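Side-chain contacts in alpha-1,6-mannanase (Bacteroides thetaiotaomicron, PDB 4V1S), which probably hydrolyses alpha-1,6-mannosidic linkages in mannan polysaccharides, as a glycoside hydrolase of family GH76: residues A[269-272]-A[273-277]; A[52-55]-A[56-59]. All blocks are in the same frame, centred on the assembly; numbering follows the deposited sequence.

Contact 1 (A[269-272]-A[273-277])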
loop_
_atom_site.group_PDB
_atom_site.type_symbol
_atom_site.label_atom_id
_atom_site.label_comp_id
_atom_site.label_asym_id
_atom_site.label_seq_id
_atom_site.Cartn_x
_atom_site.Cartn_y
_atom_site.Cartn_z
ATOM N N PHE A 269 -5.173 -2.207 -5.527
ATOM C CA PHE A 269 -4.013 -3.054 -5.672
ATOM C C PHE A 269 -4.171 -4.054 -6.839
ATOM O O PHE A 269 -3.179 -4.395 -7.455
ATOM C CB PHE A 269 -3.664 -3.809 -4.397
ATOM C CG PHE A 269 -2.876 -2.992 -3.386
ATOM C CD1 PHE A 269 -1.524 -2.733 -3.598
ATOM C CD2 PHE A 269 -3.444 -2.597 -2.184
ATOM C CE1 PHE A 269 -0.784 -2.038 -2.674
ATOM C CE2 PHE A 269 -2.692 -1.915 -1.246
ATOM C CZ PHE A 269 -1.370 -1.649 -1.499
ATOM N N MET A 270 -5.399 -4.465 -7.168
ATOM C CA MET A 270 -5.624 -5.258 -8.376
ATOM C C MET A 270 -5.360 -4.455 -9.651
ATOM O O MET A 270 -4.687 -4.942 -10.544
ATOM C CB MET A 270 -7.010 -5.915 -8.415
ATOM C CG MET A 270 -7.250 -6.990 -7.338
ATOM S SD MET A 270 -6.154 -8.429 -7.407
ATOM C CE MET A 270 -6.866 -9.232 -8.832
ATOM N N ILE A 271 -5.812 -3.209 -9.681
ATOM C CA ILE A 271 -5.555 -2.323 -10.810
ATOM C C ILE A 271 -4.030 -2.192 -11.025
ATOM O O ILE A 271 -3.532 -2.349 -12.147
ATOM C CB ILE A 271 -6.229 -0.951 -10.612
ATOM C CG1 ILE A 271 -7.742 -1.074 -10.693
ATOM C CG2 ILE A 271 -5.731 0.054 -11.650
ATOM C CD1 ILE A 271 -8.444 0.090 -9.988
ATOM N N ARG A 272 -3.285 -1.870 -9.964
ATOM C CA ARG A 272 -1.853 -1.685 -10.120
ATOM C C ARG A 272 -1.204 -2.971 -10.664
ATOM O O ARG A 272 -0.309 -2.935 -11.526
ATOM C CB ARG A 272 -1.219 -1.279 -8.796
ATOM C CG ARG A 272 -1.742 0.024 -8.240
ATOM C CD ARG A 272 -0.818 0.580 -7.170
ATOM N NE ARG A 272 0.369 1.090 -7.840
ATOM C CZ ARG A 272 1.558 1.293 -7.299
ATOM N NH1 ARG A 272 1.789 1.047 -6.013
ATOM N NH2 ARG A 272 2.534 1.766 -8.076
ATOM N N SER A 273 -1.654 -4.113 -10.149
ATOM C CA SER A 273 -1.146 -5.413 -10.603
ATOM C C SER A 273 -1.445 -5.634 -12.073
ATOM O O SER A 273 -0.553 -6.010 -12.844
ATOM C CB SER A 273 -1.733 -6.539 -9.754
ATOM O OG SER A 273 -1.309 -6.448 -8.403
ATOM N N TRP A 274 -2.699 -5.415 -12.456
ATOM C CA TRP A 274 -3.100 -5.627 -13.830
ATOM C C TRP A 274 -2.340 -4.750 -14.805
ATOM O O TRP A 274 -2.011 -5.197 -15.921
ATOM C CB TRP A 274 -4.597 -5.426 -14.005
ATOM C CG TRP A 274 -5.465 -6.467 -13.355
ATOM C CD1 TRP A 274 -5.236 -7.810 -13.269
ATOM C CD2 TRP A 274 -6.743 -6.234 -12.725
ATOM N NE1 TRP A 274 -6.285 -8.421 -12.627
ATOM C CE2 TRP A 274 -7.222 -7.483 -12.281
ATOM C CE3 TRP A 274 -7.517 -5.093 -12.486
ATOM C CZ2 TRP A 274 -8.455 -7.629 -11.627
ATOM C CZ3 TRP A 274 -8.718 -5.232 -11.829
ATOM C CH2 TRP A 274 -9.185 -6.492 -11.400
ATOM N N LEU A 275 -2.030 -3.513 -14.414
ATOM C CA LEU A 275 -1.256 -2.636 -15.300
ATOM C C LEU A 275 0.130 -3.202 -15.524
ATOM O O LEU A 275 0.651 -3.125 -16.641
ATOM C CB LEU A 275 -1.224 -1.190 -14.770
ATOM C CG LEU A 275 -2.593 -0.479 -14.801
ATOM C CD1 LEU A 275 -2.464 0.859 -14.122
ATOM C CD2 LEU A 275 -3.127 -0.308 -16.222
ATOM N N LYS A 276 0.757 -3.769 -14.493
ATOM C CA LYS A 276 2.071 -4.402 -14.686
ATOM C C LYS A 276 1.964 -5.668 -15.523
ATOM O O LYS A 276 2.846 -5.950 -16.336
ATOM C CB LYS A 276 2.779 -4.695 -13.367
ATOM C CG LYS A 276 3.094 -3.425 -12.594
ATOM C CD LYS A 276 4.180 -3.611 -11.555
ATOM C CE LYS A 276 5.570 -3.523 -12.181
ATOM N NZ LYS A 276 5.866 -2.123 -12.616
ATOM N N MET A 277 0.879 -6.422 -15.336
ATOM C CA MET A 277 0.682 -7.645 -16.118
ATOM C C MET A 277 0.473 -7.306 -17.579
ATOM O O MET A 277 0.967 -8.016 -18.452
ATOM C CB MET A 277 -0.471 -8.469 -15.571
ATOM C CG MET A 277 -0.181 -8.967 -14.155
ATOM S SD MET A 277 -1.532 -9.766 -13.319
ATOM C CE MET A 277 -1.407 -11.400 -14.077
#
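Met-270 and Trp-274 form a Met-aromatic contact one turn apart, buried within helix 264-281 of the GH76 fold. CB of Met-270 sits over the face of the indole, 3.8 Å from the centroid of the six-membered ring of Trp-274 and 13° off its normal, a CH-pi contact. Farther along, Met-270 SD lies oblique to that ring, and the bends at chi2 and chi3 curl the chain back until Met-270 CE touches Trp-274 CZ2 at 3.6 Å. Met-270 O stands 3.0 Å above the indole plane, offset toward the rim, and accepts the backbone N of Trp-274 at 2.8 Å. Cutting Trp-274 back to an alanine is likely to strip Met-270 CB and CE of their aromatic surface and leave Asn-232 OD1 without the indole NE1 donor. A second grip is on Phe-269 O, where Ser-273 OG (2.9 Å) and Ser-273 N (3.1 Å) both donate, from opposite faces of the carbonyl plane; the hydroxyl gets there by standing beside its own backbone N (chi1 -64°). On another side of the helix, Ile-271 and Leu-275 run side by side. Helices 202-219 and 222-239 receive Met-270, helix 284-301 packs on Trp-274 and Ile-271, and helix 313-330 meets Leu-275 and supplies Asp-325, the salt-bridge partner of Arg-272 NE.

Contact 2 (A[52-55]-A[56-59]); sequences ETLS and VIDK
Thr-53 and Ile-57, one turn apart on helix 46-61, make the close apolar part of this contact: the methyl CG2 of Thr-53 meets CD1 of Ile-57 at 3.9 Å. The isoleucine reaches back along the helix because its CG1 stands beside the backbone N (chi1 -66°) and the chain then extends (chi2 158°). That course also brings Ile-57 CG1 to 3.3 Å from Thr-53 O, the same carbonyl oxygen that accepts the nearly straight hydrogen bond from Ile-57 N (2.9 Å, N-H...O angle 176°). Leu-54 adds a looser touch, CD2 to Ile-57 CD1 at 4.3 Å. These are i to i+3 and i to i+4 neighbours on the buried face of an amphipathic alpha-helix, in what is probably the helical (alpha/alpha) barrel known for this family: Thr-53, Leu-54 and Ile-57 all touch helix 374-394 near the end of the chain, Thr-53 on Tyr-384, Leu-54 on Ala-381, and Ile-57 on Leu-374 and Ser-377. With Thr-53 OG1 held beside its backbone N by a hydrogen bond to Trp-49 O, CG2 falls on the side facing Ile-57.

Elsewhere round the helix the side chains meet little across the two segments. Glu-52, Ser-55 and Lys-59 are exposed, and what joins them to the other segment is mainly backbone: Glu-52 O accepts Val-56 N at 3.2 Å, and Ser-55 O accepts Lys-59 N at 3.0 Å. Val-56, partly exposed, lays CG2 3.5 Å from Glu-52 O. Asp-58 CG lies 3.4 Å from Leu-54 O, and its OD1 is hydrogen-bonded to Tyr-69 OH.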
loop_
_atom_site.group_PDB
_atom_site.type_symbol
_atom_site.label_atom_id
_atom_site.label_comp_id
_atom_site.label_asym_id
_atom_site.label_seq_id
_atom_site.Cartn_x
_atom_site.Cartn_y
_atom_site.Cartn_z
ATOM N N GLU A 52 6.201 18.719 6.555
ATOM C CA GLU A 52 5.371 19.161 7.656
ATOM C C GLU A 52 4.684 17.995 8.361
ATOM O O GLU A 52 4.650 17.923 9.601
ATOM C CB GLU A 52 4.369 20.193 7.164
ATOM C CG GLU A 52 5.002 21.545 6.875
ATOM C CD GLU A 52 4.036 22.551 6.246
ATOM O OE1 GLU A 52 2.966 22.143 5.748
ATOM O OE2 GLU A 52 4.349 23.768 6.234
ATOM N N THR A 53 4.097 17.116 7.561
ATOM C CA THR A 53 3.366 15.986 8.072
ATOM C C THR A 53 4.301 15.057 8.866
ATOM O O THR A 53 3.977 14.626 9.960
ATOM C CB THR A 53 2.701 15.225 6.951
ATOM O OG1 THR A 53 1.991 16.131 6.095
ATOM C CG2 THR A 53 1.773 14.198 7.496
ATOM N N LEU A 54 5.453 14.781 8.291
ATOM C CA LEU A 54 6.457 13.934 8.962
ATOM C C LEU A 54 6.908 14.512 10.284
ATOM O O LEU A 54 7.190 13.771 11.244
ATOM C CB LEU A 54 7.648 13.642 8.032
ATOM C CG LEU A 54 7.350 12.812 6.769
ATOM C CD1 LEU A 54 8.554 12.839 5.807
ATOM C CD2 LEU A 54 6.985 11.365 7.095
ATOM N N SER A 55 7.006 15.831 10.335
ATOM C CA SER A 55 7.426 16.493 11.557
ATOM C C SER A 55 6.392 16.257 12.657
ATOM O O SER A 55 6.738 15.989 13.815
ATOM C CB SER A 55 7.628 17.989 11.315
ATOM O OG SER A 55 8.008 18.624 12.499
ATOM N N VAL A 56 5.118 16.333 12.295
ATOM C CA VAL A 56 4.064 16.113 13.296
ATOM C C VAL A 56 3.975 14.662 13.726
ATOM O O VAL A 56 3.853 14.360 14.908
ATOM C CB VAL A 56 2.711 16.644 12.828
ATOM C CG1 VAL A 56 1.630 16.412 13.872
ATOM C CG2 VAL A 56 2.818 18.168 12.629
ATOM N N ILE A 57 4.068 13.758 12.768
ATOM C CA ILE A 57 4.152 12.317 13.089
ATOM C C ILE A 57 5.292 12.025 14.059
ATOM O O ILE A 57 5.115 11.286 15.015
ATOM C CB ILE A 57 4.342 11.466 11.823
ATOM C CG1 ILE A 57 3.111 11.543 10.918
ATOM C CG2 ILE A 57 4.621 10.007 12.146
ATOM C CD1 ILE A 57 3.418 11.203 9.473
ATOM N N ASP A 58 6.476 12.592 13.799
ATOM C CA ASP A 58 7.625 12.350 14.684
ATOM C C ASP A 58 7.371 12.896 16.070
ATOM O O ASP A 58 7.624 12.206 17.044
ATOM C CB ASP A 58 8.922 12.912 14.102
ATOM C CG ASP A 58 9.519 12.031 13.010
ATOM O OD1 ASP A 58 8.972 10.923 12.729
ATOM O OD2 ASP A 58 10.545 12.473 12.429
ATOM N N LYS A 59 6.841 14.115 16.153
ATOM C CA LYS A 59 6.553 14.724 17.432
ATOM C C LYS A 59 5.580 13.842 18.232
ATOM O O LYS A 59 5.794 13.544 19.405
ATOM C CB LYS A 59 6.002 16.141 17.196
ATOM C CG LYS A 59 6.100 17.026 18.408
ATOM C CD LYS A 59 5.704 18.462 18.070
ATOM C CE LYS A 59 4.379 18.484 17.306
ATOM N NZ LYS A 59 3.536 19.693 17.552
#

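Both contacts are local and join residues about one helical turn apart, but they lie on opposite sides of the chain's centre, their own centres 31 Å apart and their nearest atoms about 17 Å apart. They share no helix. In contact 1, six of the eight touching residues are buried, and side chains reach several neighbouring helices; in contact 2 three are buried, and helix 374-394 and loop residues such as Tyr-357 and Tyr-69 cover the apolar face. The chemistry follows: on the buried faces of 269-277 sulfur, indole and a serine hydroxyl make the contacts, with Arg-272 and Lys-276 paired to acids on neighbouring helices, whereas 52-59 offers small aliphatic contacts inward and exposed polar side chains outward.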